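Local coordinates for salt-tolerant glutaminase (Micrococcus luteus, PDB 3IHB), which probably catalyses the hydrolysis of L-glutamine to L-glutamate and ammonium, as a member of the glutaminase family, at residues Ile62-Lys67 and Pro256-Val261; Val58-Gln63 and Val199-Leu204. All coordinates share one frame; numbering follows the deposited sequence.

Contact 1: Ile62-Lys67 and Pro256-Val261. With GLU (glutamic acid), chain C.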
loop_
_atom_site.group_PDB
_atom_site.type_symbol
_atom_site.label_atom_id
_atom_site.label_comp_id
_atom_site.label_asym_id
_atom_site.label_seq_id
_atom_site.Cartn_x
_atom_site.Cartn_y
_atom_site.Cartn_z
ATOM N N ILE A 62 25.797 -3.616 6.706
ATOM C CA ILE A 62 24.504 -3.185 6.197
ATOM C C ILE A 62 24.566 -1.987 5.251
ATOM O O ILE A 62 23.680 -1.797 4.420
ATOM C CB ILE A 62 23.548 -2.887 7.372
ATOM C CG1 ILE A 62 22.128 -2.657 6.851
ATOM C CG2 ILE A 62 24.063 -1.720 8.171
ATOM C CD1 ILE A 62 21.076 -2.559 7.943
ATOM N N GLN A 63 25.615 -1.188 5.369
ATOM C CA GLN A 63 25.779 -0.029 4.509
ATOM C C GLN A 63 24.496 0.795 4.350
ATOM O O GLN A 63 23.820 1.077 5.334
ATOM C CB GLN A 63 26.302 -0.483 3.147
ATOM C CG GLN A 63 27.639 -1.235 3.205
ATOM C CD GLN A 63 28.787 -0.403 3.788
ATOM O OE1 GLN A 63 28.902 0.789 3.519
ATOM N NE2 GLN A 63 29.651 -1.046 4.572
ATOM N N SER A 64 24.158 1.165 3.113
ATOM C CA SER A 64 22.976 1.990 2.831
ATOM C C SER A 64 21.693 1.527 3.480
ATOM O O SER A 64 20.850 2.352 3.837
ATOM C CB SER A 64 22.731 2.121 1.322
ATOM O OG SER A 64 23.415 3.241 0.777
ATOM N N ALA A 65 21.528 0.217 3.625
ATOM C CA ALA A 65 20.322 -0.293 4.244
ATOM C C ALA A 65 20.167 0.194 5.684
ATOM O O ALA A 65 19.140 -0.048 6.306
ATOM C CB ALA A 65 20.315 -1.819 4.198
ATOM N N SER A 66 21.181 0.869 6.227
ATOM C CA SER A 66 21.083 1.374 7.601
ATOM C C SER A 66 20.370 2.724 7.625
ATOM O O SER A 66 19.786 3.112 8.634
ATOM C CB SER A 66 22.470 1.533 8.230
ATOM O OG SER A 66 23.215 2.562 7.601
ATOM N N LYS A 67 20.414 3.422 6.491
ATOM C CA LYS A 67 19.807 4.746 6.334
ATOM C C LYS A 67 18.365 4.917 6.826
ATOM O O LYS A 67 18.041 5.924 7.447
ATOM C CB LYS A 67 19.929 5.187 4.874
ATOM C CG LYS A 67 21.347 5.585 4.512
ATOM C CD LYS A 67 21.500 5.833 3.034
ATOM C CE LYS A 67 22.902 6.299 2.718
ATOM N NZ LYS A 67 23.158 6.256 1.271
ATOM N N PRO A 256 8.694 -1.593 -0.970
ATOM C CA PRO A 256 9.570 -0.560 -0.400
ATOM C C PRO A 256 10.890 -1.235 -0.062
ATOM O O PRO A 256 10.923 -2.144 0.762
ATOM C CB PRO A 256 8.815 -0.123 0.856
ATOM C CG PRO A 256 7.381 -0.356 0.484
ATOM C CD PRO A 256 7.443 -1.698 -0.203
ATOM N N ALA A 257 11.980 -0.797 -0.680
ATOM C CA ALA A 257 13.250 -1.449 -0.430
ATOM C C ALA A 257 14.480 -0.594 -0.616
ATOM O O ALA A 257 14.450 0.417 -1.312
ATOM C CB ALA A 257 13.361 -2.677 -1.318
ATOM N N LYS A 258 15.565 -1.024 0.025
ATOM C CA LYS A 258 16.847 -0.356 -0.088
ATOM C C LYS A 258 17.943 -1.398 -0.093
ATOM O O LYS A 258 17.968 -2.301 0.743
ATOM C CB LYS A 258 17.102 0.605 1.073
ATOM C CG LYS A 258 18.326 1.509 0.839
ATOM C CD LYS A 258 18.099 2.395 -0.400
ATOM C CE LYS A 258 19.325 3.222 -0.779
ATOM N NZ LYS A 258 20.378 2.347 -1.371
ATOM N N SER A 259 18.852 -1.267 -1.045
ATOM C CA SER A 259 19.975 -2.176 -1.160
ATOM C C SER A 259 21.212 -1.514 -0.548
ATOM O O SER A 259 21.234 -0.303 -0.337
ATOM C CB SER A 259 20.227 -2.502 -2.637
ATOM O OG SER A 259 21.437 -3.220 -2.805
ATOM N N GLY A 260 22.226 -2.325 -0.261
ATOM C CA GLY A 260 23.480 -1.841 0.295
ATOM C C GLY A 260 24.597 -2.452 -0.532
ATOM O O GLY A 260 24.496 -3.616 -0.928
ATOM N N VAL A 261 25.658 -1.691 -0.794
ATOM C CA VAL A 261 26.763 -2.179 -1.623
ATOM C C VAL A 261 27.534 -3.415 -1.146
ATOM O O VAL A 261 28.478 -3.847 -1.812
ATOM C CB VAL A 261 27.783 -1.049 -1.903
ATOM C CG1 VAL A 261 27.073 0.119 -2.529
ATOM C CG2 VAL A 261 28.481 -0.627 -0.623
HETATM N N GLU C . 29.118 3.168 2.658
HETATM C CA GLU C . 28.875 3.639 1.276
HETATM C C GLU C . 29.203 5.102 1.105
HETATM O O GLU C . 29.367 5.558 -0.005
HETATM C CB GLU C . 27.420 3.419 0.856
HETATM C CG GLU C . 27.125 2.028 0.352
HETATM C CD GLU C . 25.707 1.857 -0.200
HETATM O OE1 GLU C . 25.290 2.633 -1.087
HETATM O OE2 GLU C . 25.015 0.924 0.252
#
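Gln63 and Val261, side chains crossing at about a right angle, border the flat side-chain carboxylate of the bound glutamate. Val261 CG1 sits over one face, 3.2 Å from the ligand CD, while the Ser64 hydroxyl, less surely placed, lies over the other. Two backbone N-H groups reach the ligand OE2 from opposite faces, Ser64 N at 3.0 Å and Val261 N at 2.9 Å (N-H...O angle 157°), though the place of OE2 is less sure. At the ligand's far end, chi2 of Gln63 (-61°) bends OE1 to accept from the ligand N, at a doubtfully short 2.5 Å. Gly260 CA comes to 4.1 Å from Ile62 O; glycine suits the place, since a CB would run into that oxygen. Lys258, bent at chi2 and chi4, runs forward along its strand; NZ donates to Ser259 O at 3.0 Å and also bonds Tyr243. Lys67 NZ donates to Ser64 OG, with the same doubt about the hydroxyl, and to Asn114 and Met112. Ser64 and Lys67 form an SxxK pattern, consistent with a serine nucleophile as in the beta-lactamase clan; the paired N-H groups would then resemble an oxyanion hole, polarising the scissile amide.

Contact 2: Val58-Gln63 and Val199-Leu204. With GLU (glutamic acid), chain C.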
loop_
_atom_site.group_PDB
_atom_site.type_symbol
_atom_site.label_atom_id
_atom_site.label_comp_id
_atom_site.label_asym_id
_atom_site.label_seq_id
_atom_site.Cartn_x
_atom_site.Cartn_y
_atom_site.Cartn_z
ATOM N N VAL A 58 24.743 -15.400 7.310
ATOM C CA VAL A 58 26.045 -14.807 7.072
ATOM C C VAL A 58 25.984 -13.303 7.290
ATOM O O VAL A 58 25.177 -12.610 6.664
ATOM C CB VAL A 58 26.505 -15.082 5.638
ATOM C CG1 VAL A 58 27.922 -14.540 5.435
ATOM C CG2 VAL A 58 26.432 -16.581 5.351
ATOM N N GLU A 59 26.837 -12.799 8.178
ATOM C CA GLU A 59 26.872 -11.373 8.472
ATOM C C GLU A 59 27.595 -10.569 7.390
ATOM O O GLU A 59 28.533 -11.054 6.756
ATOM C CB GLU A 59 27.555 -11.113 9.816
ATOM C CG GLU A 59 26.810 -11.632 11.033
ATOM C CD GLU A 59 27.427 -11.122 12.332
ATOM O OE1 GLU A 59 28.664 -10.923 12.354
ATOM O OE2 GLU A 59 26.687 -10.924 13.325
ATOM N N PHE A 60 27.151 -9.336 7.184
ATOM C CA PHE A 60 27.769 -8.454 6.200
ATOM C C PHE A 60 27.429 -7.045 6.653
ATOM O O PHE A 60 26.462 -6.849 7.373
ATOM C CB PHE A 60 27.202 -8.726 4.796
ATOM C CG PHE A 60 25.706 -8.639 4.728
ATOM C CD1 PHE A 60 25.072 -7.397 4.646
ATOM C CD2 PHE A 60 24.928 -9.788 4.854
ATOM C CE1 PHE A 60 23.684 -7.302 4.698
ATOM C CE2 PHE A 60 23.542 -9.707 4.908
ATOM C CZ PHE A 60 22.916 -8.460 4.832
ATOM N N THR A 61 28.241 -6.072 6.263
ATOM C CA THR A 61 27.976 -4.694 6.642
ATOM C C THR A 61 26.681 -4.253 5.943
ATOM O O THR A 61 26.483 -4.508 4.746
ATOM C CB THR A 61 29.175 -3.792 6.272
ATOM O OG1 THR A 61 29.505 -3.951 4.887
ATOM C CG2 THR A 61 30.388 -4.187 7.105
ATOM N N ILE A 62 25.797 -3.616 6.706
ATOM C CA ILE A 62 24.504 -3.185 6.197
ATOM C C ILE A 62 24.566 -1.987 5.251
ATOM O O ILE A 62 23.680 -1.797 4.420
ATOM C CB ILE A 62 23.548 -2.887 7.372
ATOM C CG1 ILE A 62 22.128 -2.657 6.851
ATOM C CG2 ILE A 62 24.063 -1.720 8.171
ATOM C CD1 ILE A 62 21.076 -2.559 7.943
ATOM N N GLN A 63 25.615 -1.188 5.369
ATOM C CA GLN A 63 25.779 -0.029 4.509
ATOM C C GLN A 63 24.496 0.795 4.350
ATOM O O GLN A 63 23.820 1.077 5.334
ATOM C CB GLN A 63 26.302 -0.483 3.147
ATOM C CG GLN A 63 27.639 -1.235 3.205
ATOM C CD GLN A 63 28.787 -0.403 3.788
ATOM O OE1 GLN A 63 28.902 0.789 3.519
ATOM N NE2 GLN A 63 29.651 -1.046 4.572
ATOM N N VAL A 199 25.062 -7.270 10.072
ATOM C CA VAL A 199 23.742 -7.892 10.152
ATOM C C VAL A 199 23.681 -9.089 9.204
ATOM O O VAL A 199 24.512 -9.234 8.304
ATOM C CB VAL A 199 22.618 -6.901 9.730
ATOM C CG1 VAL A 199 22.563 -5.715 10.675
ATOM C CG2 VAL A 199 22.870 -6.415 8.301
ATOM N N THR A 200 22.694 -9.946 9.412
ATOM C CA THR A 200 22.504 -11.101 8.547
ATOM C C THR A 200 21.208 -10.887 7.757
ATOM O O THR A 200 20.432 -9.972 8.039
ATOM C CB THR A 200 22.347 -12.410 9.353
ATOM O OG1 THR A 200 21.156 -12.335 10.144
ATOM C CG2 THR A 200 23.554 -12.644 10.258
ATOM N N VAL A 201 20.971 -11.736 6.770
ATOM C CA VAL A 201 19.755 -11.630 5.980
ATOM C C VAL A 201 18.532 -11.687 6.903
ATOM O O VAL A 201 17.495 -11.081 6.631
ATOM C CB VAL A 201 19.658 -12.788 4.978
ATOM C CG1 VAL A 201 18.441 -12.623 4.110
ATOM C CG2 VAL A 201 20.903 -12.846 4.134
ATOM N N LYS A 202 18.663 -12.409 8.004
ATOM C CA LYS A 202 17.543 -12.550 8.927
ATOM C C LYS A 202 17.349 -11.355 9.853
ATOM O O LYS A 202 16.227 -11.082 10.283
ATOM C CB LYS A 202 17.683 -13.862 9.713
ATOM C CG LYS A 202 17.738 -15.068 8.768
ATOM C CD LYS A 202 17.347 -16.386 9.417
ATOM C CE LYS A 202 18.460 -16.958 10.257
ATOM N NZ LYS A 202 18.128 -18.346 10.684
ATOM N N ASP A 203 18.428 -10.638 10.158
ATOM C CA ASP A 203 18.311 -9.450 10.993
ATOM C C ASP A 203 17.469 -8.454 10.183
ATOM O O ASP A 203 16.462 -7.930 10.671
ATOM C CB ASP A 203 19.689 -8.834 11.283
ATOM C CG ASP A 203 20.592 -9.741 12.125
ATOM O OD1 ASP A 203 20.156 -10.197 13.207
ATOM O OD2 ASP A 203 21.747 -9.982 11.710
ATOM N N LEU A 204 17.886 -8.209 8.939
ATOM C CA LEU A 204 17.175 -7.283 8.051
ATOM C C LEU A 204 15.695 -7.614 7.941
ATOM O O LEU A 204 14.847 -6.730 8.039
ATOM C CB LEU A 204 17.777 -7.295 6.637
ATOM C CG LEU A 204 19.113 -6.589 6.380
ATOM C CD1 LEU A 204 19.433 -6.664 4.895
ATOM C CD2 LEU A 204 19.036 -5.126 6.838
HETATM N N GLU C . 29.118 3.168 2.658
HETATM C CA GLU C . 28.875 3.639 1.276
HETATM C C GLU C . 29.203 5.102 1.105
HETATM O O GLU C . 29.367 5.558 -0.005
HETATM C CB GLU C . 27.420 3.419 0.856
HETATM C CG GLU C . 27.125 2.028 0.352
HETATM C CD GLU C . 25.707 1.857 -0.200
HETATM O OE1 GLU C . 25.290 2.633 -1.087
HETATM O OE2 GLU C . 25.015 0.924 0.252
#
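Phe60 and Val199 are joined by two backbone hydrogen bonds, Phe60 N to Val199 O at 2.9 Å and Val199 N to Phe60 O at 3.1 Å, the second nearly straight at 172°. They form an antiparallel hydrogen-bonded pair, and Glu59 adds a CA-H...O contact to the same Val199 O at 3.2 Å.

The Phe60 ring is swung by chi1 of 55° between its own backbone N and carbonyl carbon, back over the partner chain. One polar atom, Val199 O, lies over a ring face, 3.5 Å from CD2 and offset toward the rim. The ring's other partners are apolar: Leu204 CD1 meets CZ in the ring plane at the edge, Val201 CG2 approaches CE2 more loosely, and Phe278 stacks on the ring. The methyl branches of Ile62, Val199 and Leu204 fill the buried side of the contact without bringing in polar groups that would need partners. Ile62 CB rests on Val199 CG2, and its extended chain (chi1 -171°) carries CD1 to 3.5 Å from Leu204 CD2.

The pairing belongs to a two-stranded antiparallel sheet, 60-61 with 198-199, whose second strand runs almost directly into helix 201-212. Thr200, between them, is the N-cap and forms a capping box with Asp203: Thr200 OG1 accepts from Asp203 N at 3.2 Å, and Asp203 OD2 takes a bond from Thr200 N that is modelled so short that its length is doubtful. Threonine suits the place because its hydroxyl caps the helix while its methyl CG2 packs across on Glu59 CG at 3.5 Å.

Among the charged groups, Asp203 OD2 also forms a salt bridge with Arg148, which probably steadies its negative charge; Glu59 makes a long, weak ion pair with that arginine. Asp203 packs on Tyr366 of the second subunit as well.

In the fold
Both contacts share Ile62 and Gln63, with their centres about 10 Å apart. Contact 1 is wholly buried: it sets the turn leading into helix 67-78 against 257-259, an outermost strand of the five-stranded sheet. No hydrogen bond runs directly between its segments, and backbone N-H groups from both meet at the ligand. Contact 2 is mostly buried too, but has an exposed residue, Glu59, and lies next to the second subunit at Asp203; it relies on strand pairing, apolar side chains and a helix cap. Ile62 thus faces aliphatic partners in contact 2, whereas its neighbour Gln63 serves the ligand, so one short run of chain passes from fold-building to binding.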